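Local coordinates for chromosome segregation protein smc (Pyrococcus furiosus, PDB 3KTA) that binds and hydrolyses ATP through the ABC-type ATPase head to which this N-terminal piece belongs, and is probably required for chromosome condensation and partitioning, at residues Tyr79-Tyr85 and Val101-Tyr107. Residues are numbered along the deposited sequence; the frame is centred on the assembly and turned at random.
Sequences YAEVAIY and VIRRRVY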
loop_
_atom_site.group_PDB
_atom_site.type_symbol
_atom_site.label_atom_id
_atom_site.label_comp_id
_atom_site.label_asym_id
_atom_site.label_seq_id
_atom_site.Cartn_x
_atom_site.Cartn_y
_atom_site.Cartn_z
ATOM N N TYR A 79 -2.005 -9.825 -25.044
ATOM C CA TYR A 79 -1.105 -9.838 -23.892
ATOM C C TYR A 79 -1.621 -8.803 -22.900
ATOM O O TYR A 79 -2.537 -8.058 -23.215
ATOM C CB TYR A 79 0.303 -9.446 -24.314
ATOM C CG TYR A 79 0.316 -8.185 -25.128
ATOM C CD1 TYR A 79 0.445 -8.231 -26.506
ATOM C CD2 TYR A 79 0.168 -6.943 -24.524
ATOM C CE1 TYR A 79 0.451 -7.083 -27.253
ATOM C CE2 TYR A 79 0.168 -5.793 -25.261
ATOM C CZ TYR A 79 0.310 -5.865 -26.631
ATOM O OH TYR A 79 0.298 -4.714 -27.370
ATOM N N ALA A 80 -1.014 -8.755 -21.721
ATOM C CA ALA A 80 -1.313 -7.708 -20.741
ATOM C C ALA A 80 -0.082 -6.828 -20.571
ATOM O O ALA A 80 1.032 -7.326 -20.455
ATOM C CB ALA A 80 -1.718 -8.325 -19.413
ATOM N N GLU A 81 -0.287 -5.519 -20.550
ATOM C CA GLU A 81 0.825 -4.599 -20.369
ATOM C C GLU A 81 0.516 -3.487 -19.369
ATOM O O GLU A 81 -0.564 -2.903 -19.389
ATOM C CB GLU A 81 1.207 -3.989 -21.709
ATOM C CG GLU A 81 2.304 -2.944 -21.633
ATOM C CD GLU A 81 2.704 -2.465 -23.011
ATOM O OE1 GLU A 81 3.352 -3.243 -23.740
ATOM O OE2 GLU A 81 2.367 -1.320 -23.361
ATOM N N VAL A 82 1.481 -3.191 -18.506
ATOM C CA VAL A 82 1.372 -2.049 -17.608
ATOM C C VAL A 82 2.621 -1.195 -17.748
ATOM O O VAL A 82 3.739 -1.725 -17.785
ATOM C CB VAL A 82 1.220 -2.501 -16.142
ATOM C CG1 VAL A 82 1.135 -1.291 -15.199
ATOM C CG2 VAL A 82 -0.034 -3.368 -15.997
ATOM N N ALA A 83 2.418 0.114 -17.854
ATOM C CA ALA A 83 3.517 1.064 -17.764
ATOM C C ALA A 83 3.317 1.933 -16.532
ATOM O O ALA A 83 2.206 2.394 -16.257
ATOM C CB ALA A 83 3.592 1.927 -19.013
ATOM N N ILE A 84 4.392 2.149 -15.781
ATOM C CA ILE A 84 4.333 3.010 -14.616
ATOM C C ILE A 84 5.305 4.182 -14.810
ATOM O O ILE A 84 6.453 3.988 -15.237
ATOM C CB ILE A 84 4.604 2.212 -13.309
ATOM C CG1 ILE A 84 4.348 3.095 -12.078
ATOM C CG2 ILE A 84 6.038 1.611 -13.302
ATOM C CD1 ILE A 84 4.321 2.304 -10.766
ATOM N N TYR A 85 4.822 5.393 -14.565
ATOM C CA TYR A 85 5.622 6.610 -14.773
ATOM C C TYR A 85 5.975 7.213 -13.413
ATOM O O TYR A 85 5.084 7.654 -12.668
ATOM C CB TYR A 85 4.837 7.618 -15.627
ATOM C CG TYR A 85 4.609 7.151 -17.050
ATOM C CD1 TYR A 85 3.745 6.102 -17.328
ATOM C CD2 TYR A 85 5.278 7.740 -18.106
ATOM C CE1 TYR A 85 3.538 5.654 -18.631
ATOM C CE2 TYR A 85 5.082 7.300 -19.414
ATOM C CZ TYR A 85 4.215 6.257 -19.667
ATOM O OH TYR A 85 4.014 5.819 -20.965
ATOM N N VAL A 101 10.414 5.452 -16.457
ATOM C CA VAL A 101 9.247 4.722 -16.952
ATOM C C VAL A 101 9.613 3.251 -16.994
ATOM O O VAL A 101 10.606 2.858 -17.626
ATOM C CB VAL A 101 8.838 5.186 -18.378
ATOM C CG1 VAL A 101 7.558 4.454 -18.859
ATOM C CG2 VAL A 101 8.619 6.695 -18.419
ATOM N N ILE A 102 8.811 2.430 -16.329
ATOM C CA ILE A 102 8.999 0.991 -16.364
ATOM C C ILE A 102 7.763 0.357 -16.999
ATOM O O ILE A 102 6.634 0.742 -16.690
ATOM C CB ILE A 102 9.224 0.425 -14.956
ATOM C CG1 ILE A 102 10.535 0.958 -14.371
ATOM C CG2 ILE A 102 9.224 -1.086 -14.982
ATOM C CD1 ILE A 102 10.707 0.657 -12.884
ATOM N N ARG A 103 7.978 -0.588 -17.912
ATOM C CA ARG A 103 6.869 -1.257 -18.586
ATOM C C ARG A 103 7.092 -2.755 -18.516
ATOM O O ARG A 103 8.219 -3.224 -18.665
ATOM C CB ARG A 103 6.767 -0.818 -20.056
ATOM C CG ARG A 103 5.669 -1.528 -20.834
ATOM C CD ARG A 103 5.169 -0.669 -21.992
ATOM N NE ARG A 103 6.236 -0.294 -22.914
ATOM C CZ ARG A 103 6.469 -0.900 -24.076
ATOM N NH1 ARG A 103 5.718 -1.926 -24.462
ATOM N NH2 ARG A 103 7.463 -0.478 -24.854
ATOM N N ARG A 104 6.013 -3.497 -18.279
ATOM C CA ARG A 104 6.051 -4.948 -18.294
ATOM C C ARG A 104 4.911 -5.460 -19.155
ATOM O O ARG A 104 3.769 -4.997 -19.046
ATOM C CB ARG A 104 5.922 -5.536 -16.888
ATOM C CG ARG A 104 6.064 -7.042 -16.865
ATOM C CD ARG A 104 5.757 -7.614 -15.488
ATOM N NE ARG A 104 5.830 -9.077 -15.457
ATOM C CZ ARG A 104 5.701 -9.798 -14.349
ATOM N NH1 ARG A 104 5.488 -9.187 -13.186
ATOM N NH2 ARG A 104 5.779 -11.129 -14.394
ATOM N N ARG A 105 5.223 -6.425 -20.009
ATOM C CA ARG A 105 4.199 -7.035 -20.847
ATOM C C ARG A 105 4.267 -8.544 -20.646
ATOM O O ARG A 105 5.347 -9.127 -20.698
ATOM C CB ARG A 105 4.444 -6.666 -22.316
ATOM C CG ARG A 105 3.480 -7.299 -23.294
ATOM C CD ARG A 105 3.869 -6.970 -24.731
ATOM N NE ARG A 105 3.705 -5.562 -25.067
ATOM C CZ ARG A 105 3.903 -5.068 -26.285
ATOM N NH1 ARG A 105 4.285 -5.876 -27.261
ATOM N NH2 ARG A 105 3.735 -3.776 -26.526
ATOM N N VAL A 106 3.127 -9.180 -20.391
ATOM C CA VAL A 106 3.094 -10.636 -20.280
ATOM C C VAL A 106 2.264 -11.225 -21.414
ATOM O O VAL A 106 1.212 -10.698 -21.762
ATOM C CB VAL A 106 2.519 -11.113 -18.928
ATOM C CG1 VAL A 106 1.066 -10.686 -18.788
ATOM C CG2 VAL A 106 2.645 -12.620 -18.807
ATOM N N TYR A 107 2.746 -12.327 -21.979
ATOM C CA TYR A 107 2.081 -12.986 -23.094
ATOM C C TYR A 107 1.311 -14.223 -22.653
ATOM O O TYR A 107 1.529 -14.737 -21.561
ATOM C CB TYR A 107 3.116 -13.366 -24.157
ATOM C CG TYR A 107 3.658 -12.170 -24.897
ATOM C CD1 TYR A 107 4.778 -11.490 -24.436
ATOM C CD2 TYR A 107 3.033 -11.702 -26.042
ATOM C CE1 TYR A 107 5.268 -10.389 -25.116
ATOM C CE2 TYR A 107 3.515 -10.609 -26.726
ATOM C CZ TYR A 107 4.635 -9.955 -26.259
ATOM O OH TYR A 107 5.113 -8.863 -26.946
#
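The ring of Y79 lies flat against the guanidinium of R105, planes 10° apart and centres 4.1 Å apart, a cation-pi stack in which R105 CD also sits over the ring as a CH-pi donor. Tyrosine suits this place: its face takes the arginine while its hydroxyl bonds K10. Arginine offers both a flat face for Y79 and an N-H edge for E81: a bend at chi3 (-68°) turns NE and NH2 side-on to E81 OE1, NE at 2.7 Å from it, carboxylate and guanidinium nearly coplanar. Glutamate, its chain extended, is long enough to meet both arginines; R103 NH1 reaches E81 OE1 from above the carboxylate plane, at 2.8 Å. R105 NH1 bonds Y107 OH. With an alanine in place of R105 the Y79 face loses its cation, and E81 would probably be held across the hairpin by R103 alone. Farther along, V101 CG1 lies over the Y85 ring, 3.9 Å from its centroid, a methyl suited to an aromatic face. On the other face of this antiparallel hairpin V82, I84 and V106 pack on helix 39-49, whose K39 and S40 belong to the Walker A motif. Three N-H donors converging on one oxygen would probably favour ionised E81 and tie the strands together.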